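Local structure of beta-galactosidase (Bacillus circulans, 4MAD) at residues A[411-416]-A[452-457]; A[420-425]-A[439-444]. The protein probably hydrolyses terminal non-reducing beta-D-galactose residues from beta-D-galactosides, as a retaining glycosidase of glycosyl hydrolase family 35. All coordinates share one frame; numbering follows the deposited sequence.

Contact 1: residues A[411-416]-A[452-457]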
loop_
_atom_site.group_PDB
_atom_site.type_symbol
_atom_site.label_atom_id
_atom_site.label_comp_id
_atom_site.label_asym_id
_atom_site.label_seq_id
_atom_site.Cartn_x
_atom_site.Cartn_y
_atom_site.Cartn_z
ATOM N N LEU A 411 -17.323 6.226 -28.334
ATOM C CA LEU A 411 -16.169 5.427 -28.020
ATOM C C LEU A 411 -16.378 4.792 -26.674
ATOM O O LEU A 411 -16.665 5.458 -25.747
ATOM C CB LEU A 411 -14.939 6.284 -27.927
ATOM C CG LEU A 411 -13.633 5.515 -27.836
ATOM C CD1 LEU A 411 -12.691 6.091 -28.771
ATOM C CD2 LEU A 411 -13.073 5.607 -26.517
ATOM N N THR A 412 -16.255 3.499 -26.585
ATOM C CA THR A 412 -16.371 2.841 -25.308
ATOM C C THR A 412 -15.104 2.077 -24.994
ATOM O O THR A 412 -14.599 1.383 -25.822
ATOM C CB THR A 412 -17.566 1.875 -25.274
ATOM O OG1 THR A 412 -18.761 2.600 -25.542
ATOM C CG2 THR A 412 -17.662 1.186 -23.930
ATOM N N VAL A 413 -14.631 2.261 -23.785
ATOM C CA VAL A 413 -13.524 1.489 -23.297
ATOM C C VAL A 413 -14.045 0.392 -22.380
ATOM O O VAL A 413 -14.625 0.665 -21.380
ATOM C CB VAL A 413 -12.523 2.318 -22.512
ATOM C CG1 VAL A 413 -11.391 1.503 -22.137
ATOM C CG2 VAL A 413 -12.049 3.472 -23.283
ATOM N N GLN A 414 -13.782 -0.832 -22.779
ATOM C CA GLN A 414 -14.313 -1.992 -22.144
ATOM C C GLN A 414 -13.237 -2.898 -21.579
ATOM O O GLN A 414 -12.710 -3.687 -22.297
ATOM C CB GLN A 414 -15.112 -2.798 -23.192
ATOM C CG GLN A 414 -15.782 -4.025 -22.732
ATOM C CD GLN A 414 -16.650 -4.663 -23.828
ATOM O OE1 GLN A 414 -17.246 -3.984 -24.561
ATOM N NE2 GLN A 414 -16.708 -5.943 -23.873
ATOM N N ASP A 415 -13.002 -2.847 -20.281
ATOM C CA ASP A 415 -13.387 -1.798 -19.374
ATOM C C ASP A 415 -12.147 -0.972 -18.966
ATOM O O ASP A 415 -11.067 -1.395 -19.140
ATOM C CB ASP A 415 -13.941 -2.395 -18.098
ATOM C CG ASP A 415 -15.346 -2.954 -18.238
ATOM O OD1 ASP A 415 -16.121 -2.469 -19.025
ATOM O OD2 ASP A 415 -15.690 -3.872 -17.522
ATOM N N ILE A 416 -12.359 0.197 -18.413
ATOM C CA ILE A 416 -11.253 1.042 -18.059
ATOM C C ILE A 416 -10.867 0.891 -16.572
ATOM O O ILE A 416 -11.619 1.159 -15.737
ATOM C CB ILE A 416 -11.523 2.494 -18.394
ATOM C CG1 ILE A 416 -10.312 3.353 -18.093
ATOM C CG2 ILE A 416 -12.712 2.987 -17.699
ATOM C CD1 ILE A 416 -9.270 3.247 -19.052
ATOM N N LEU A 452 -5.710 7.293 -32.488
ATOM C CA LEU A 452 -6.333 7.226 -31.188
ATOM C C LEU A 452 -5.270 6.841 -30.166
ATOM O O LEU A 452 -4.531 5.936 -30.381
ATOM C CB LEU A 452 -7.456 6.217 -31.217
ATOM C CG LEU A 452 -8.082 5.900 -29.879
ATOM C CD1 LEU A 452 -8.753 7.084 -29.333
ATOM C CD2 LEU A 452 -8.996 4.750 -29.968
ATOM N N GLN A 453 -5.185 7.638 -29.096
ATOM C CA GLN A 453 -4.292 7.401 -27.994
ATOM C C GLN A 453 -5.077 7.451 -26.682
ATOM O O GLN A 453 -5.866 8.274 -26.500
ATOM C CB GLN A 453 -3.184 8.452 -27.959
ATOM C CG GLN A 453 -2.274 8.418 -29.143
ATOM C CD GLN A 453 -1.284 9.539 -29.158
ATOM O OE1 GLN A 453 -1.643 10.648 -29.242
ATOM N NE2 GLN A 453 -0.025 9.206 -29.076
ATOM N N ILE A 454 -4.861 6.491 -25.825
ATOM C CA ILE A 454 -5.498 6.497 -24.529
ATOM C C ILE A 454 -4.415 6.300 -23.473
ATOM O O ILE A 454 -3.737 5.355 -23.509
ATOM C CB ILE A 454 -6.512 5.391 -24.430
ATOM C CG1 ILE A 454 -7.517 5.518 -25.563
ATOM C CG2 ILE A 454 -7.230 5.439 -23.150
ATOM C CD1 ILE A 454 -8.674 4.542 -25.549
ATOM N N ILE A 455 -4.318 7.250 -22.566
ATOM C CA ILE A 455 -3.383 7.179 -21.466
ATOM C C ILE A 455 -4.086 6.676 -20.223
ATOM O O ILE A 455 -4.853 7.371 -19.651
ATOM C CB ILE A 455 -2.735 8.563 -21.093
ATOM C CG1 ILE A 455 -2.219 9.252 -22.340
ATOM C CG2 ILE A 455 -1.616 8.350 -20.126
ATOM C CD1 ILE A 455 -1.600 10.560 -22.118
ATOM N N VAL A 456 -3.741 5.484 -19.800
ATOM C CA VAL A 456 -4.448 4.827 -18.749
ATOM C C VAL A 456 -3.621 4.811 -17.458
ATOM O O VAL A 456 -2.455 4.556 -17.511
ATOM C CB VAL A 456 -4.873 3.410 -19.119
ATOM C CG1 VAL A 456 -5.620 2.804 -17.982
ATOM C CG2 VAL A 456 -5.688 3.410 -20.349
ATOM N N GLU A 457 -4.279 5.101 -16.344
ATOM C CA GLU A 457 -3.661 5.035 -15.066
ATOM C C GLU A 457 -4.197 3.841 -14.279
ATOM O O GLU A 457 -5.353 3.705 -14.131
ATOM C CB GLU A 457 -3.896 6.289 -14.241
ATOM C CG GLU A 457 -3.083 6.332 -13.001
ATOM C CD GLU A 457 -3.312 7.599 -12.140
ATOM O OE1 GLU A 457 -4.129 8.418 -12.499
ATOM O OE2 GLU A 457 -2.665 7.741 -11.119
#
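Leu411, whose side chain meets Leu452, is tied by its backbone to the next strand of its own sheet: its N lies 2.8 Å from O of Leu441 in a probable hydrogen bond. Between 411-416 and 452-457 everything is apolar. The ends of Leu411 and Leu452 meet head-on, CD1 of Leu411 standing 4.1 Å from both CD1 and CD2 of Leu452, so that one methyl faces the fork of the other leucine. Two residues on in both strands, CG2 of Val413 meets CD1 at the end of the extended Ile454 side chain at 4.2 Å. The third pair works differently. Ile416 starts from a backbone that has turned a corner at Gln414, with a cis peptide before Asp415; with CG1 anti to the backbone N (chi1 -176°) its CD1 comes round to within 3.8 Å of both CG1 and CG2 of Val456, and Ile416 and Val456 run by one another in opposite directions. The CA separation falls from 10.5 Å for Leu411 and Leu452 to 7.8 Å for Ile416 and Val456, where the chain after the corner has swung nearer to strand 449-457. The six residues that touch are all buried, as expected of facing sheets in a beta sandwich, here the first all-beta domain.

Contact 2: residues A[420-425]-A[439-444]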
loop_
_atom_site.group_PDB
_atom_site.type_symbol
_atom_site.label_atom_id
_atom_site.label_comp_id
_atom_site.label_asym_id
_atom_site.label_seq_id
_atom_site.Cartn_x
_atom_site.Cartn_y
_atom_site.Cartn_z
ATOM N N GLY A 420 -8.643 7.027 -17.760
ATOM C CA GLY A 420 -7.880 7.313 -18.933
ATOM C C GLY A 420 -8.208 8.606 -19.616
ATOM O O GLY A 420 -9.316 9.048 -19.567
ATOM N N GLN A 421 -7.215 9.132 -20.291
ATOM C CA GLN A 421 -7.317 10.328 -21.065
ATOM C C GLN A 421 -7.221 9.973 -22.545
ATOM O O GLN A 421 -6.339 9.308 -22.947
ATOM C CB GLN A 421 -6.186 11.259 -20.712
ATOM C CG GLN A 421 -6.220 11.768 -19.288
ATOM C CD GLN A 421 -4.875 12.398 -18.842
ATOM O OE1 GLN A 421 -4.031 11.752 -18.300
ATOM N NE2 GLN A 421 -4.724 13.654 -19.104
ATOM N N VAL A 422 -8.201 10.426 -23.300
ATOM C CA VAL A 422 -8.362 10.080 -24.661
ATOM C C VAL A 422 -8.017 11.241 -25.610
ATOM O O VAL A 422 -8.420 12.307 -25.420
ATOM C CB VAL A 422 -9.810 9.624 -24.927
ATOM C CG1 VAL A 422 -9.978 9.132 -26.292
ATOM C CG2 VAL A 422 -10.196 8.602 -23.970
ATOM N N TYR A 423 -7.254 10.911 -26.636
ATOM C CA TYR A 423 -6.769 11.802 -27.661
ATOM C C TYR A 423 -7.039 11.220 -29.052
ATOM O O TYR A 423 -6.819 10.057 -29.274
ATOM C CB TYR A 423 -5.263 12.064 -27.507
ATOM C CG TYR A 423 -4.905 12.514 -26.094
ATOM C CD1 TYR A 423 -4.833 13.848 -25.768
ATOM C CD2 TYR A 423 -4.718 11.602 -25.085
ATOM C CE1 TYR A 423 -4.561 14.246 -24.485
ATOM C CE2 TYR A 423 -4.426 11.986 -23.823
ATOM C CZ TYR A 423 -4.357 13.310 -23.517
ATOM O OH TYR A 423 -4.087 13.665 -22.256
ATOM N N VAL A 424 -7.481 12.080 -29.946
ATOM C CA VAL A 424 -7.686 11.724 -31.318
ATOM C C VAL A 424 -6.893 12.725 -32.168
ATOM O O VAL A 424 -7.098 13.879 -32.066
ATOM C CB VAL A 424 -9.172 11.812 -31.682
ATOM C CG1 VAL A 424 -9.336 11.737 -33.116
ATOM C CG2 VAL A 424 -9.953 10.728 -31.006
ATOM N N ASN A 425 -5.961 12.231 -32.958
ATOM C CA ASN A 425 -5.162 13.052 -33.845
ATOM C C ASN A 425 -4.494 14.189 -33.056
ATOM O O ASN A 425 -4.389 15.267 -33.514
ATOM C CB ASN A 425 -5.989 13.595 -34.985
ATOM C CG ASN A 425 -6.217 12.584 -36.061
ATOM O OD1 ASN A 425 -5.419 11.741 -36.271
ATOM N ND2 ASN A 425 -7.313 12.698 -36.733
ATOM N N SER A 439 -17.539 5.404 -19.025
ATOM C CA SER A 439 -16.657 4.587 -19.876
ATOM C C SER A 439 -16.826 4.835 -21.345
ATOM O O SER A 439 -16.240 4.174 -22.144
ATOM C CB SER A 439 -16.795 3.118 -19.551
ATOM O OG SER A 439 -16.192 2.949 -18.285
ATOM N N ARG A 440 -17.634 5.831 -21.638
ATOM C CA ARG A 440 -18.012 6.231 -22.967
ATOM C C ARG A 440 -17.686 7.709 -23.215
ATOM O O ARG A 440 -17.928 8.517 -22.380
ATOM C CB ARG A 440 -19.515 6.079 -23.128
ATOM C CG ARG A 440 -19.918 5.346 -24.306
ATOM C CD ARG A 440 -21.369 5.595 -24.641
ATOM N NE ARG A 440 -22.172 5.320 -23.488
ATOM C CZ ARG A 440 -23.446 5.613 -23.342
ATOM N NH1 ARG A 440 -24.137 6.193 -24.303
ATOM N NH2 ARG A 440 -24.027 5.307 -22.217
ATOM N N LEU A 441 -17.178 8.031 -24.393
ATOM C CA LEU A 441 -17.069 9.415 -24.852
ATOM C C LEU A 441 -17.591 9.560 -26.258
ATOM O O LEU A 441 -17.519 8.649 -26.988
ATOM C CB LEU A 441 -15.626 9.832 -24.937
ATOM C CG LEU A 441 -14.877 10.128 -23.679
ATOM C CD1 LEU A 441 -13.478 10.402 -23.971
ATOM C CD2 LEU A 441 -15.493 11.250 -22.956
ATOM N N VAL A 442 -18.007 10.737 -26.650
ATOM C CA VAL A 442 -18.370 10.969 -28.038
ATOM C C VAL A 442 -17.190 11.542 -28.795
ATOM O O VAL A 442 -16.637 12.501 -28.424
ATOM C CB VAL A 442 -19.577 11.907 -28.162
ATOM C CG1 VAL A 442 -19.874 12.245 -29.542
ATOM C CG2 VAL A 442 -20.746 11.353 -27.477
ATOM N N VAL A 443 -16.799 10.910 -29.877
ATOM C CA VAL A 443 -15.756 11.431 -30.723
ATOM C C VAL A 443 -16.279 11.716 -32.104
ATOM O O VAL A 443 -17.271 11.183 -32.478
ATOM C CB VAL A 443 -14.626 10.496 -30.843
ATOM C CG1 VAL A 443 -14.038 10.256 -29.499
ATOM C CG2 VAL A 443 -15.071 9.257 -31.444
ATOM N N GLU A 444 -15.616 12.608 -32.825
ATOM C CA GLU A 444 -15.964 12.909 -34.186
ATOM C C GLU A 444 -14.797 12.615 -35.091
ATOM O O GLU A 444 -13.835 13.325 -35.065
ATOM C CB GLU A 444 -16.273 14.366 -34.319
ATOM C CG GLU A 444 -17.314 14.817 -33.409
ATOM C CD GLU A 444 -18.647 14.463 -33.921
ATOM O OE1 GLU A 444 -18.686 13.836 -34.962
ATOM O OE2 GLU A 444 -19.655 14.827 -33.316
#
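Val422 and Leu441 point at each other tip to tip across the gap between two strands, and their meeting is the tighter of the two in this contact. CD1 of Leu441 arrives at the valine with CG2 of Val422 at 3.7 Å and CB of Val422 at 3.9 Å, so it rests against one branch and its root. The leucine gets there with CG anti to its carbonyl carbon (chi1 -75°), while the valine offers the methyl that lies beside its own backbone N. Two residues on, the same in-facing pattern recurs more loosely: Val424 and Val443 both direct their CB atoms across, and CG2 of Val424 stands 4.4 Å from CG1 of Val443. The backbones are 8.7 Å apart at the CA atoms of Val422 and Leu441, a spacing bridged by side chains alone. Around this pair, Val422 also packs on Leu452 of strand 449-457 and on Val429 of strand 427-433, which Val424 touches too, and Leu441 leans on Val432. Tyr423 turns to the other face of its strand, where its ring meets Phe512 and Tyr428. Strand 419-424 thus lies between strands 449-457 and 427-433, facing strand 440-445 at the margin of the other sheet.

How the contacts relate
Contacts 1 and 2 are neighbouring patches of one interface, their centres about 8 Å apart, inside the first all-beta domain. Along the chain the segments come as 411-416, 420-425, 439-444 and 452-457, so contact 2 falls within the span bracketed by contact 1. Strands 409-417 and 440-445 adjoin in one antiparallel sheet, strands 419-424 and 449-457 in the other; each contact therefore joins the same two sheets. Within the second sheet, N of Ile455 lies 2.9 Å from O of Gln421, a probable hydrogen bond that ties the two contacts together within that sheet. Together they pack a continuous hydrophobic layer of the sandwich, away from the probable catalytic residues of the barrel.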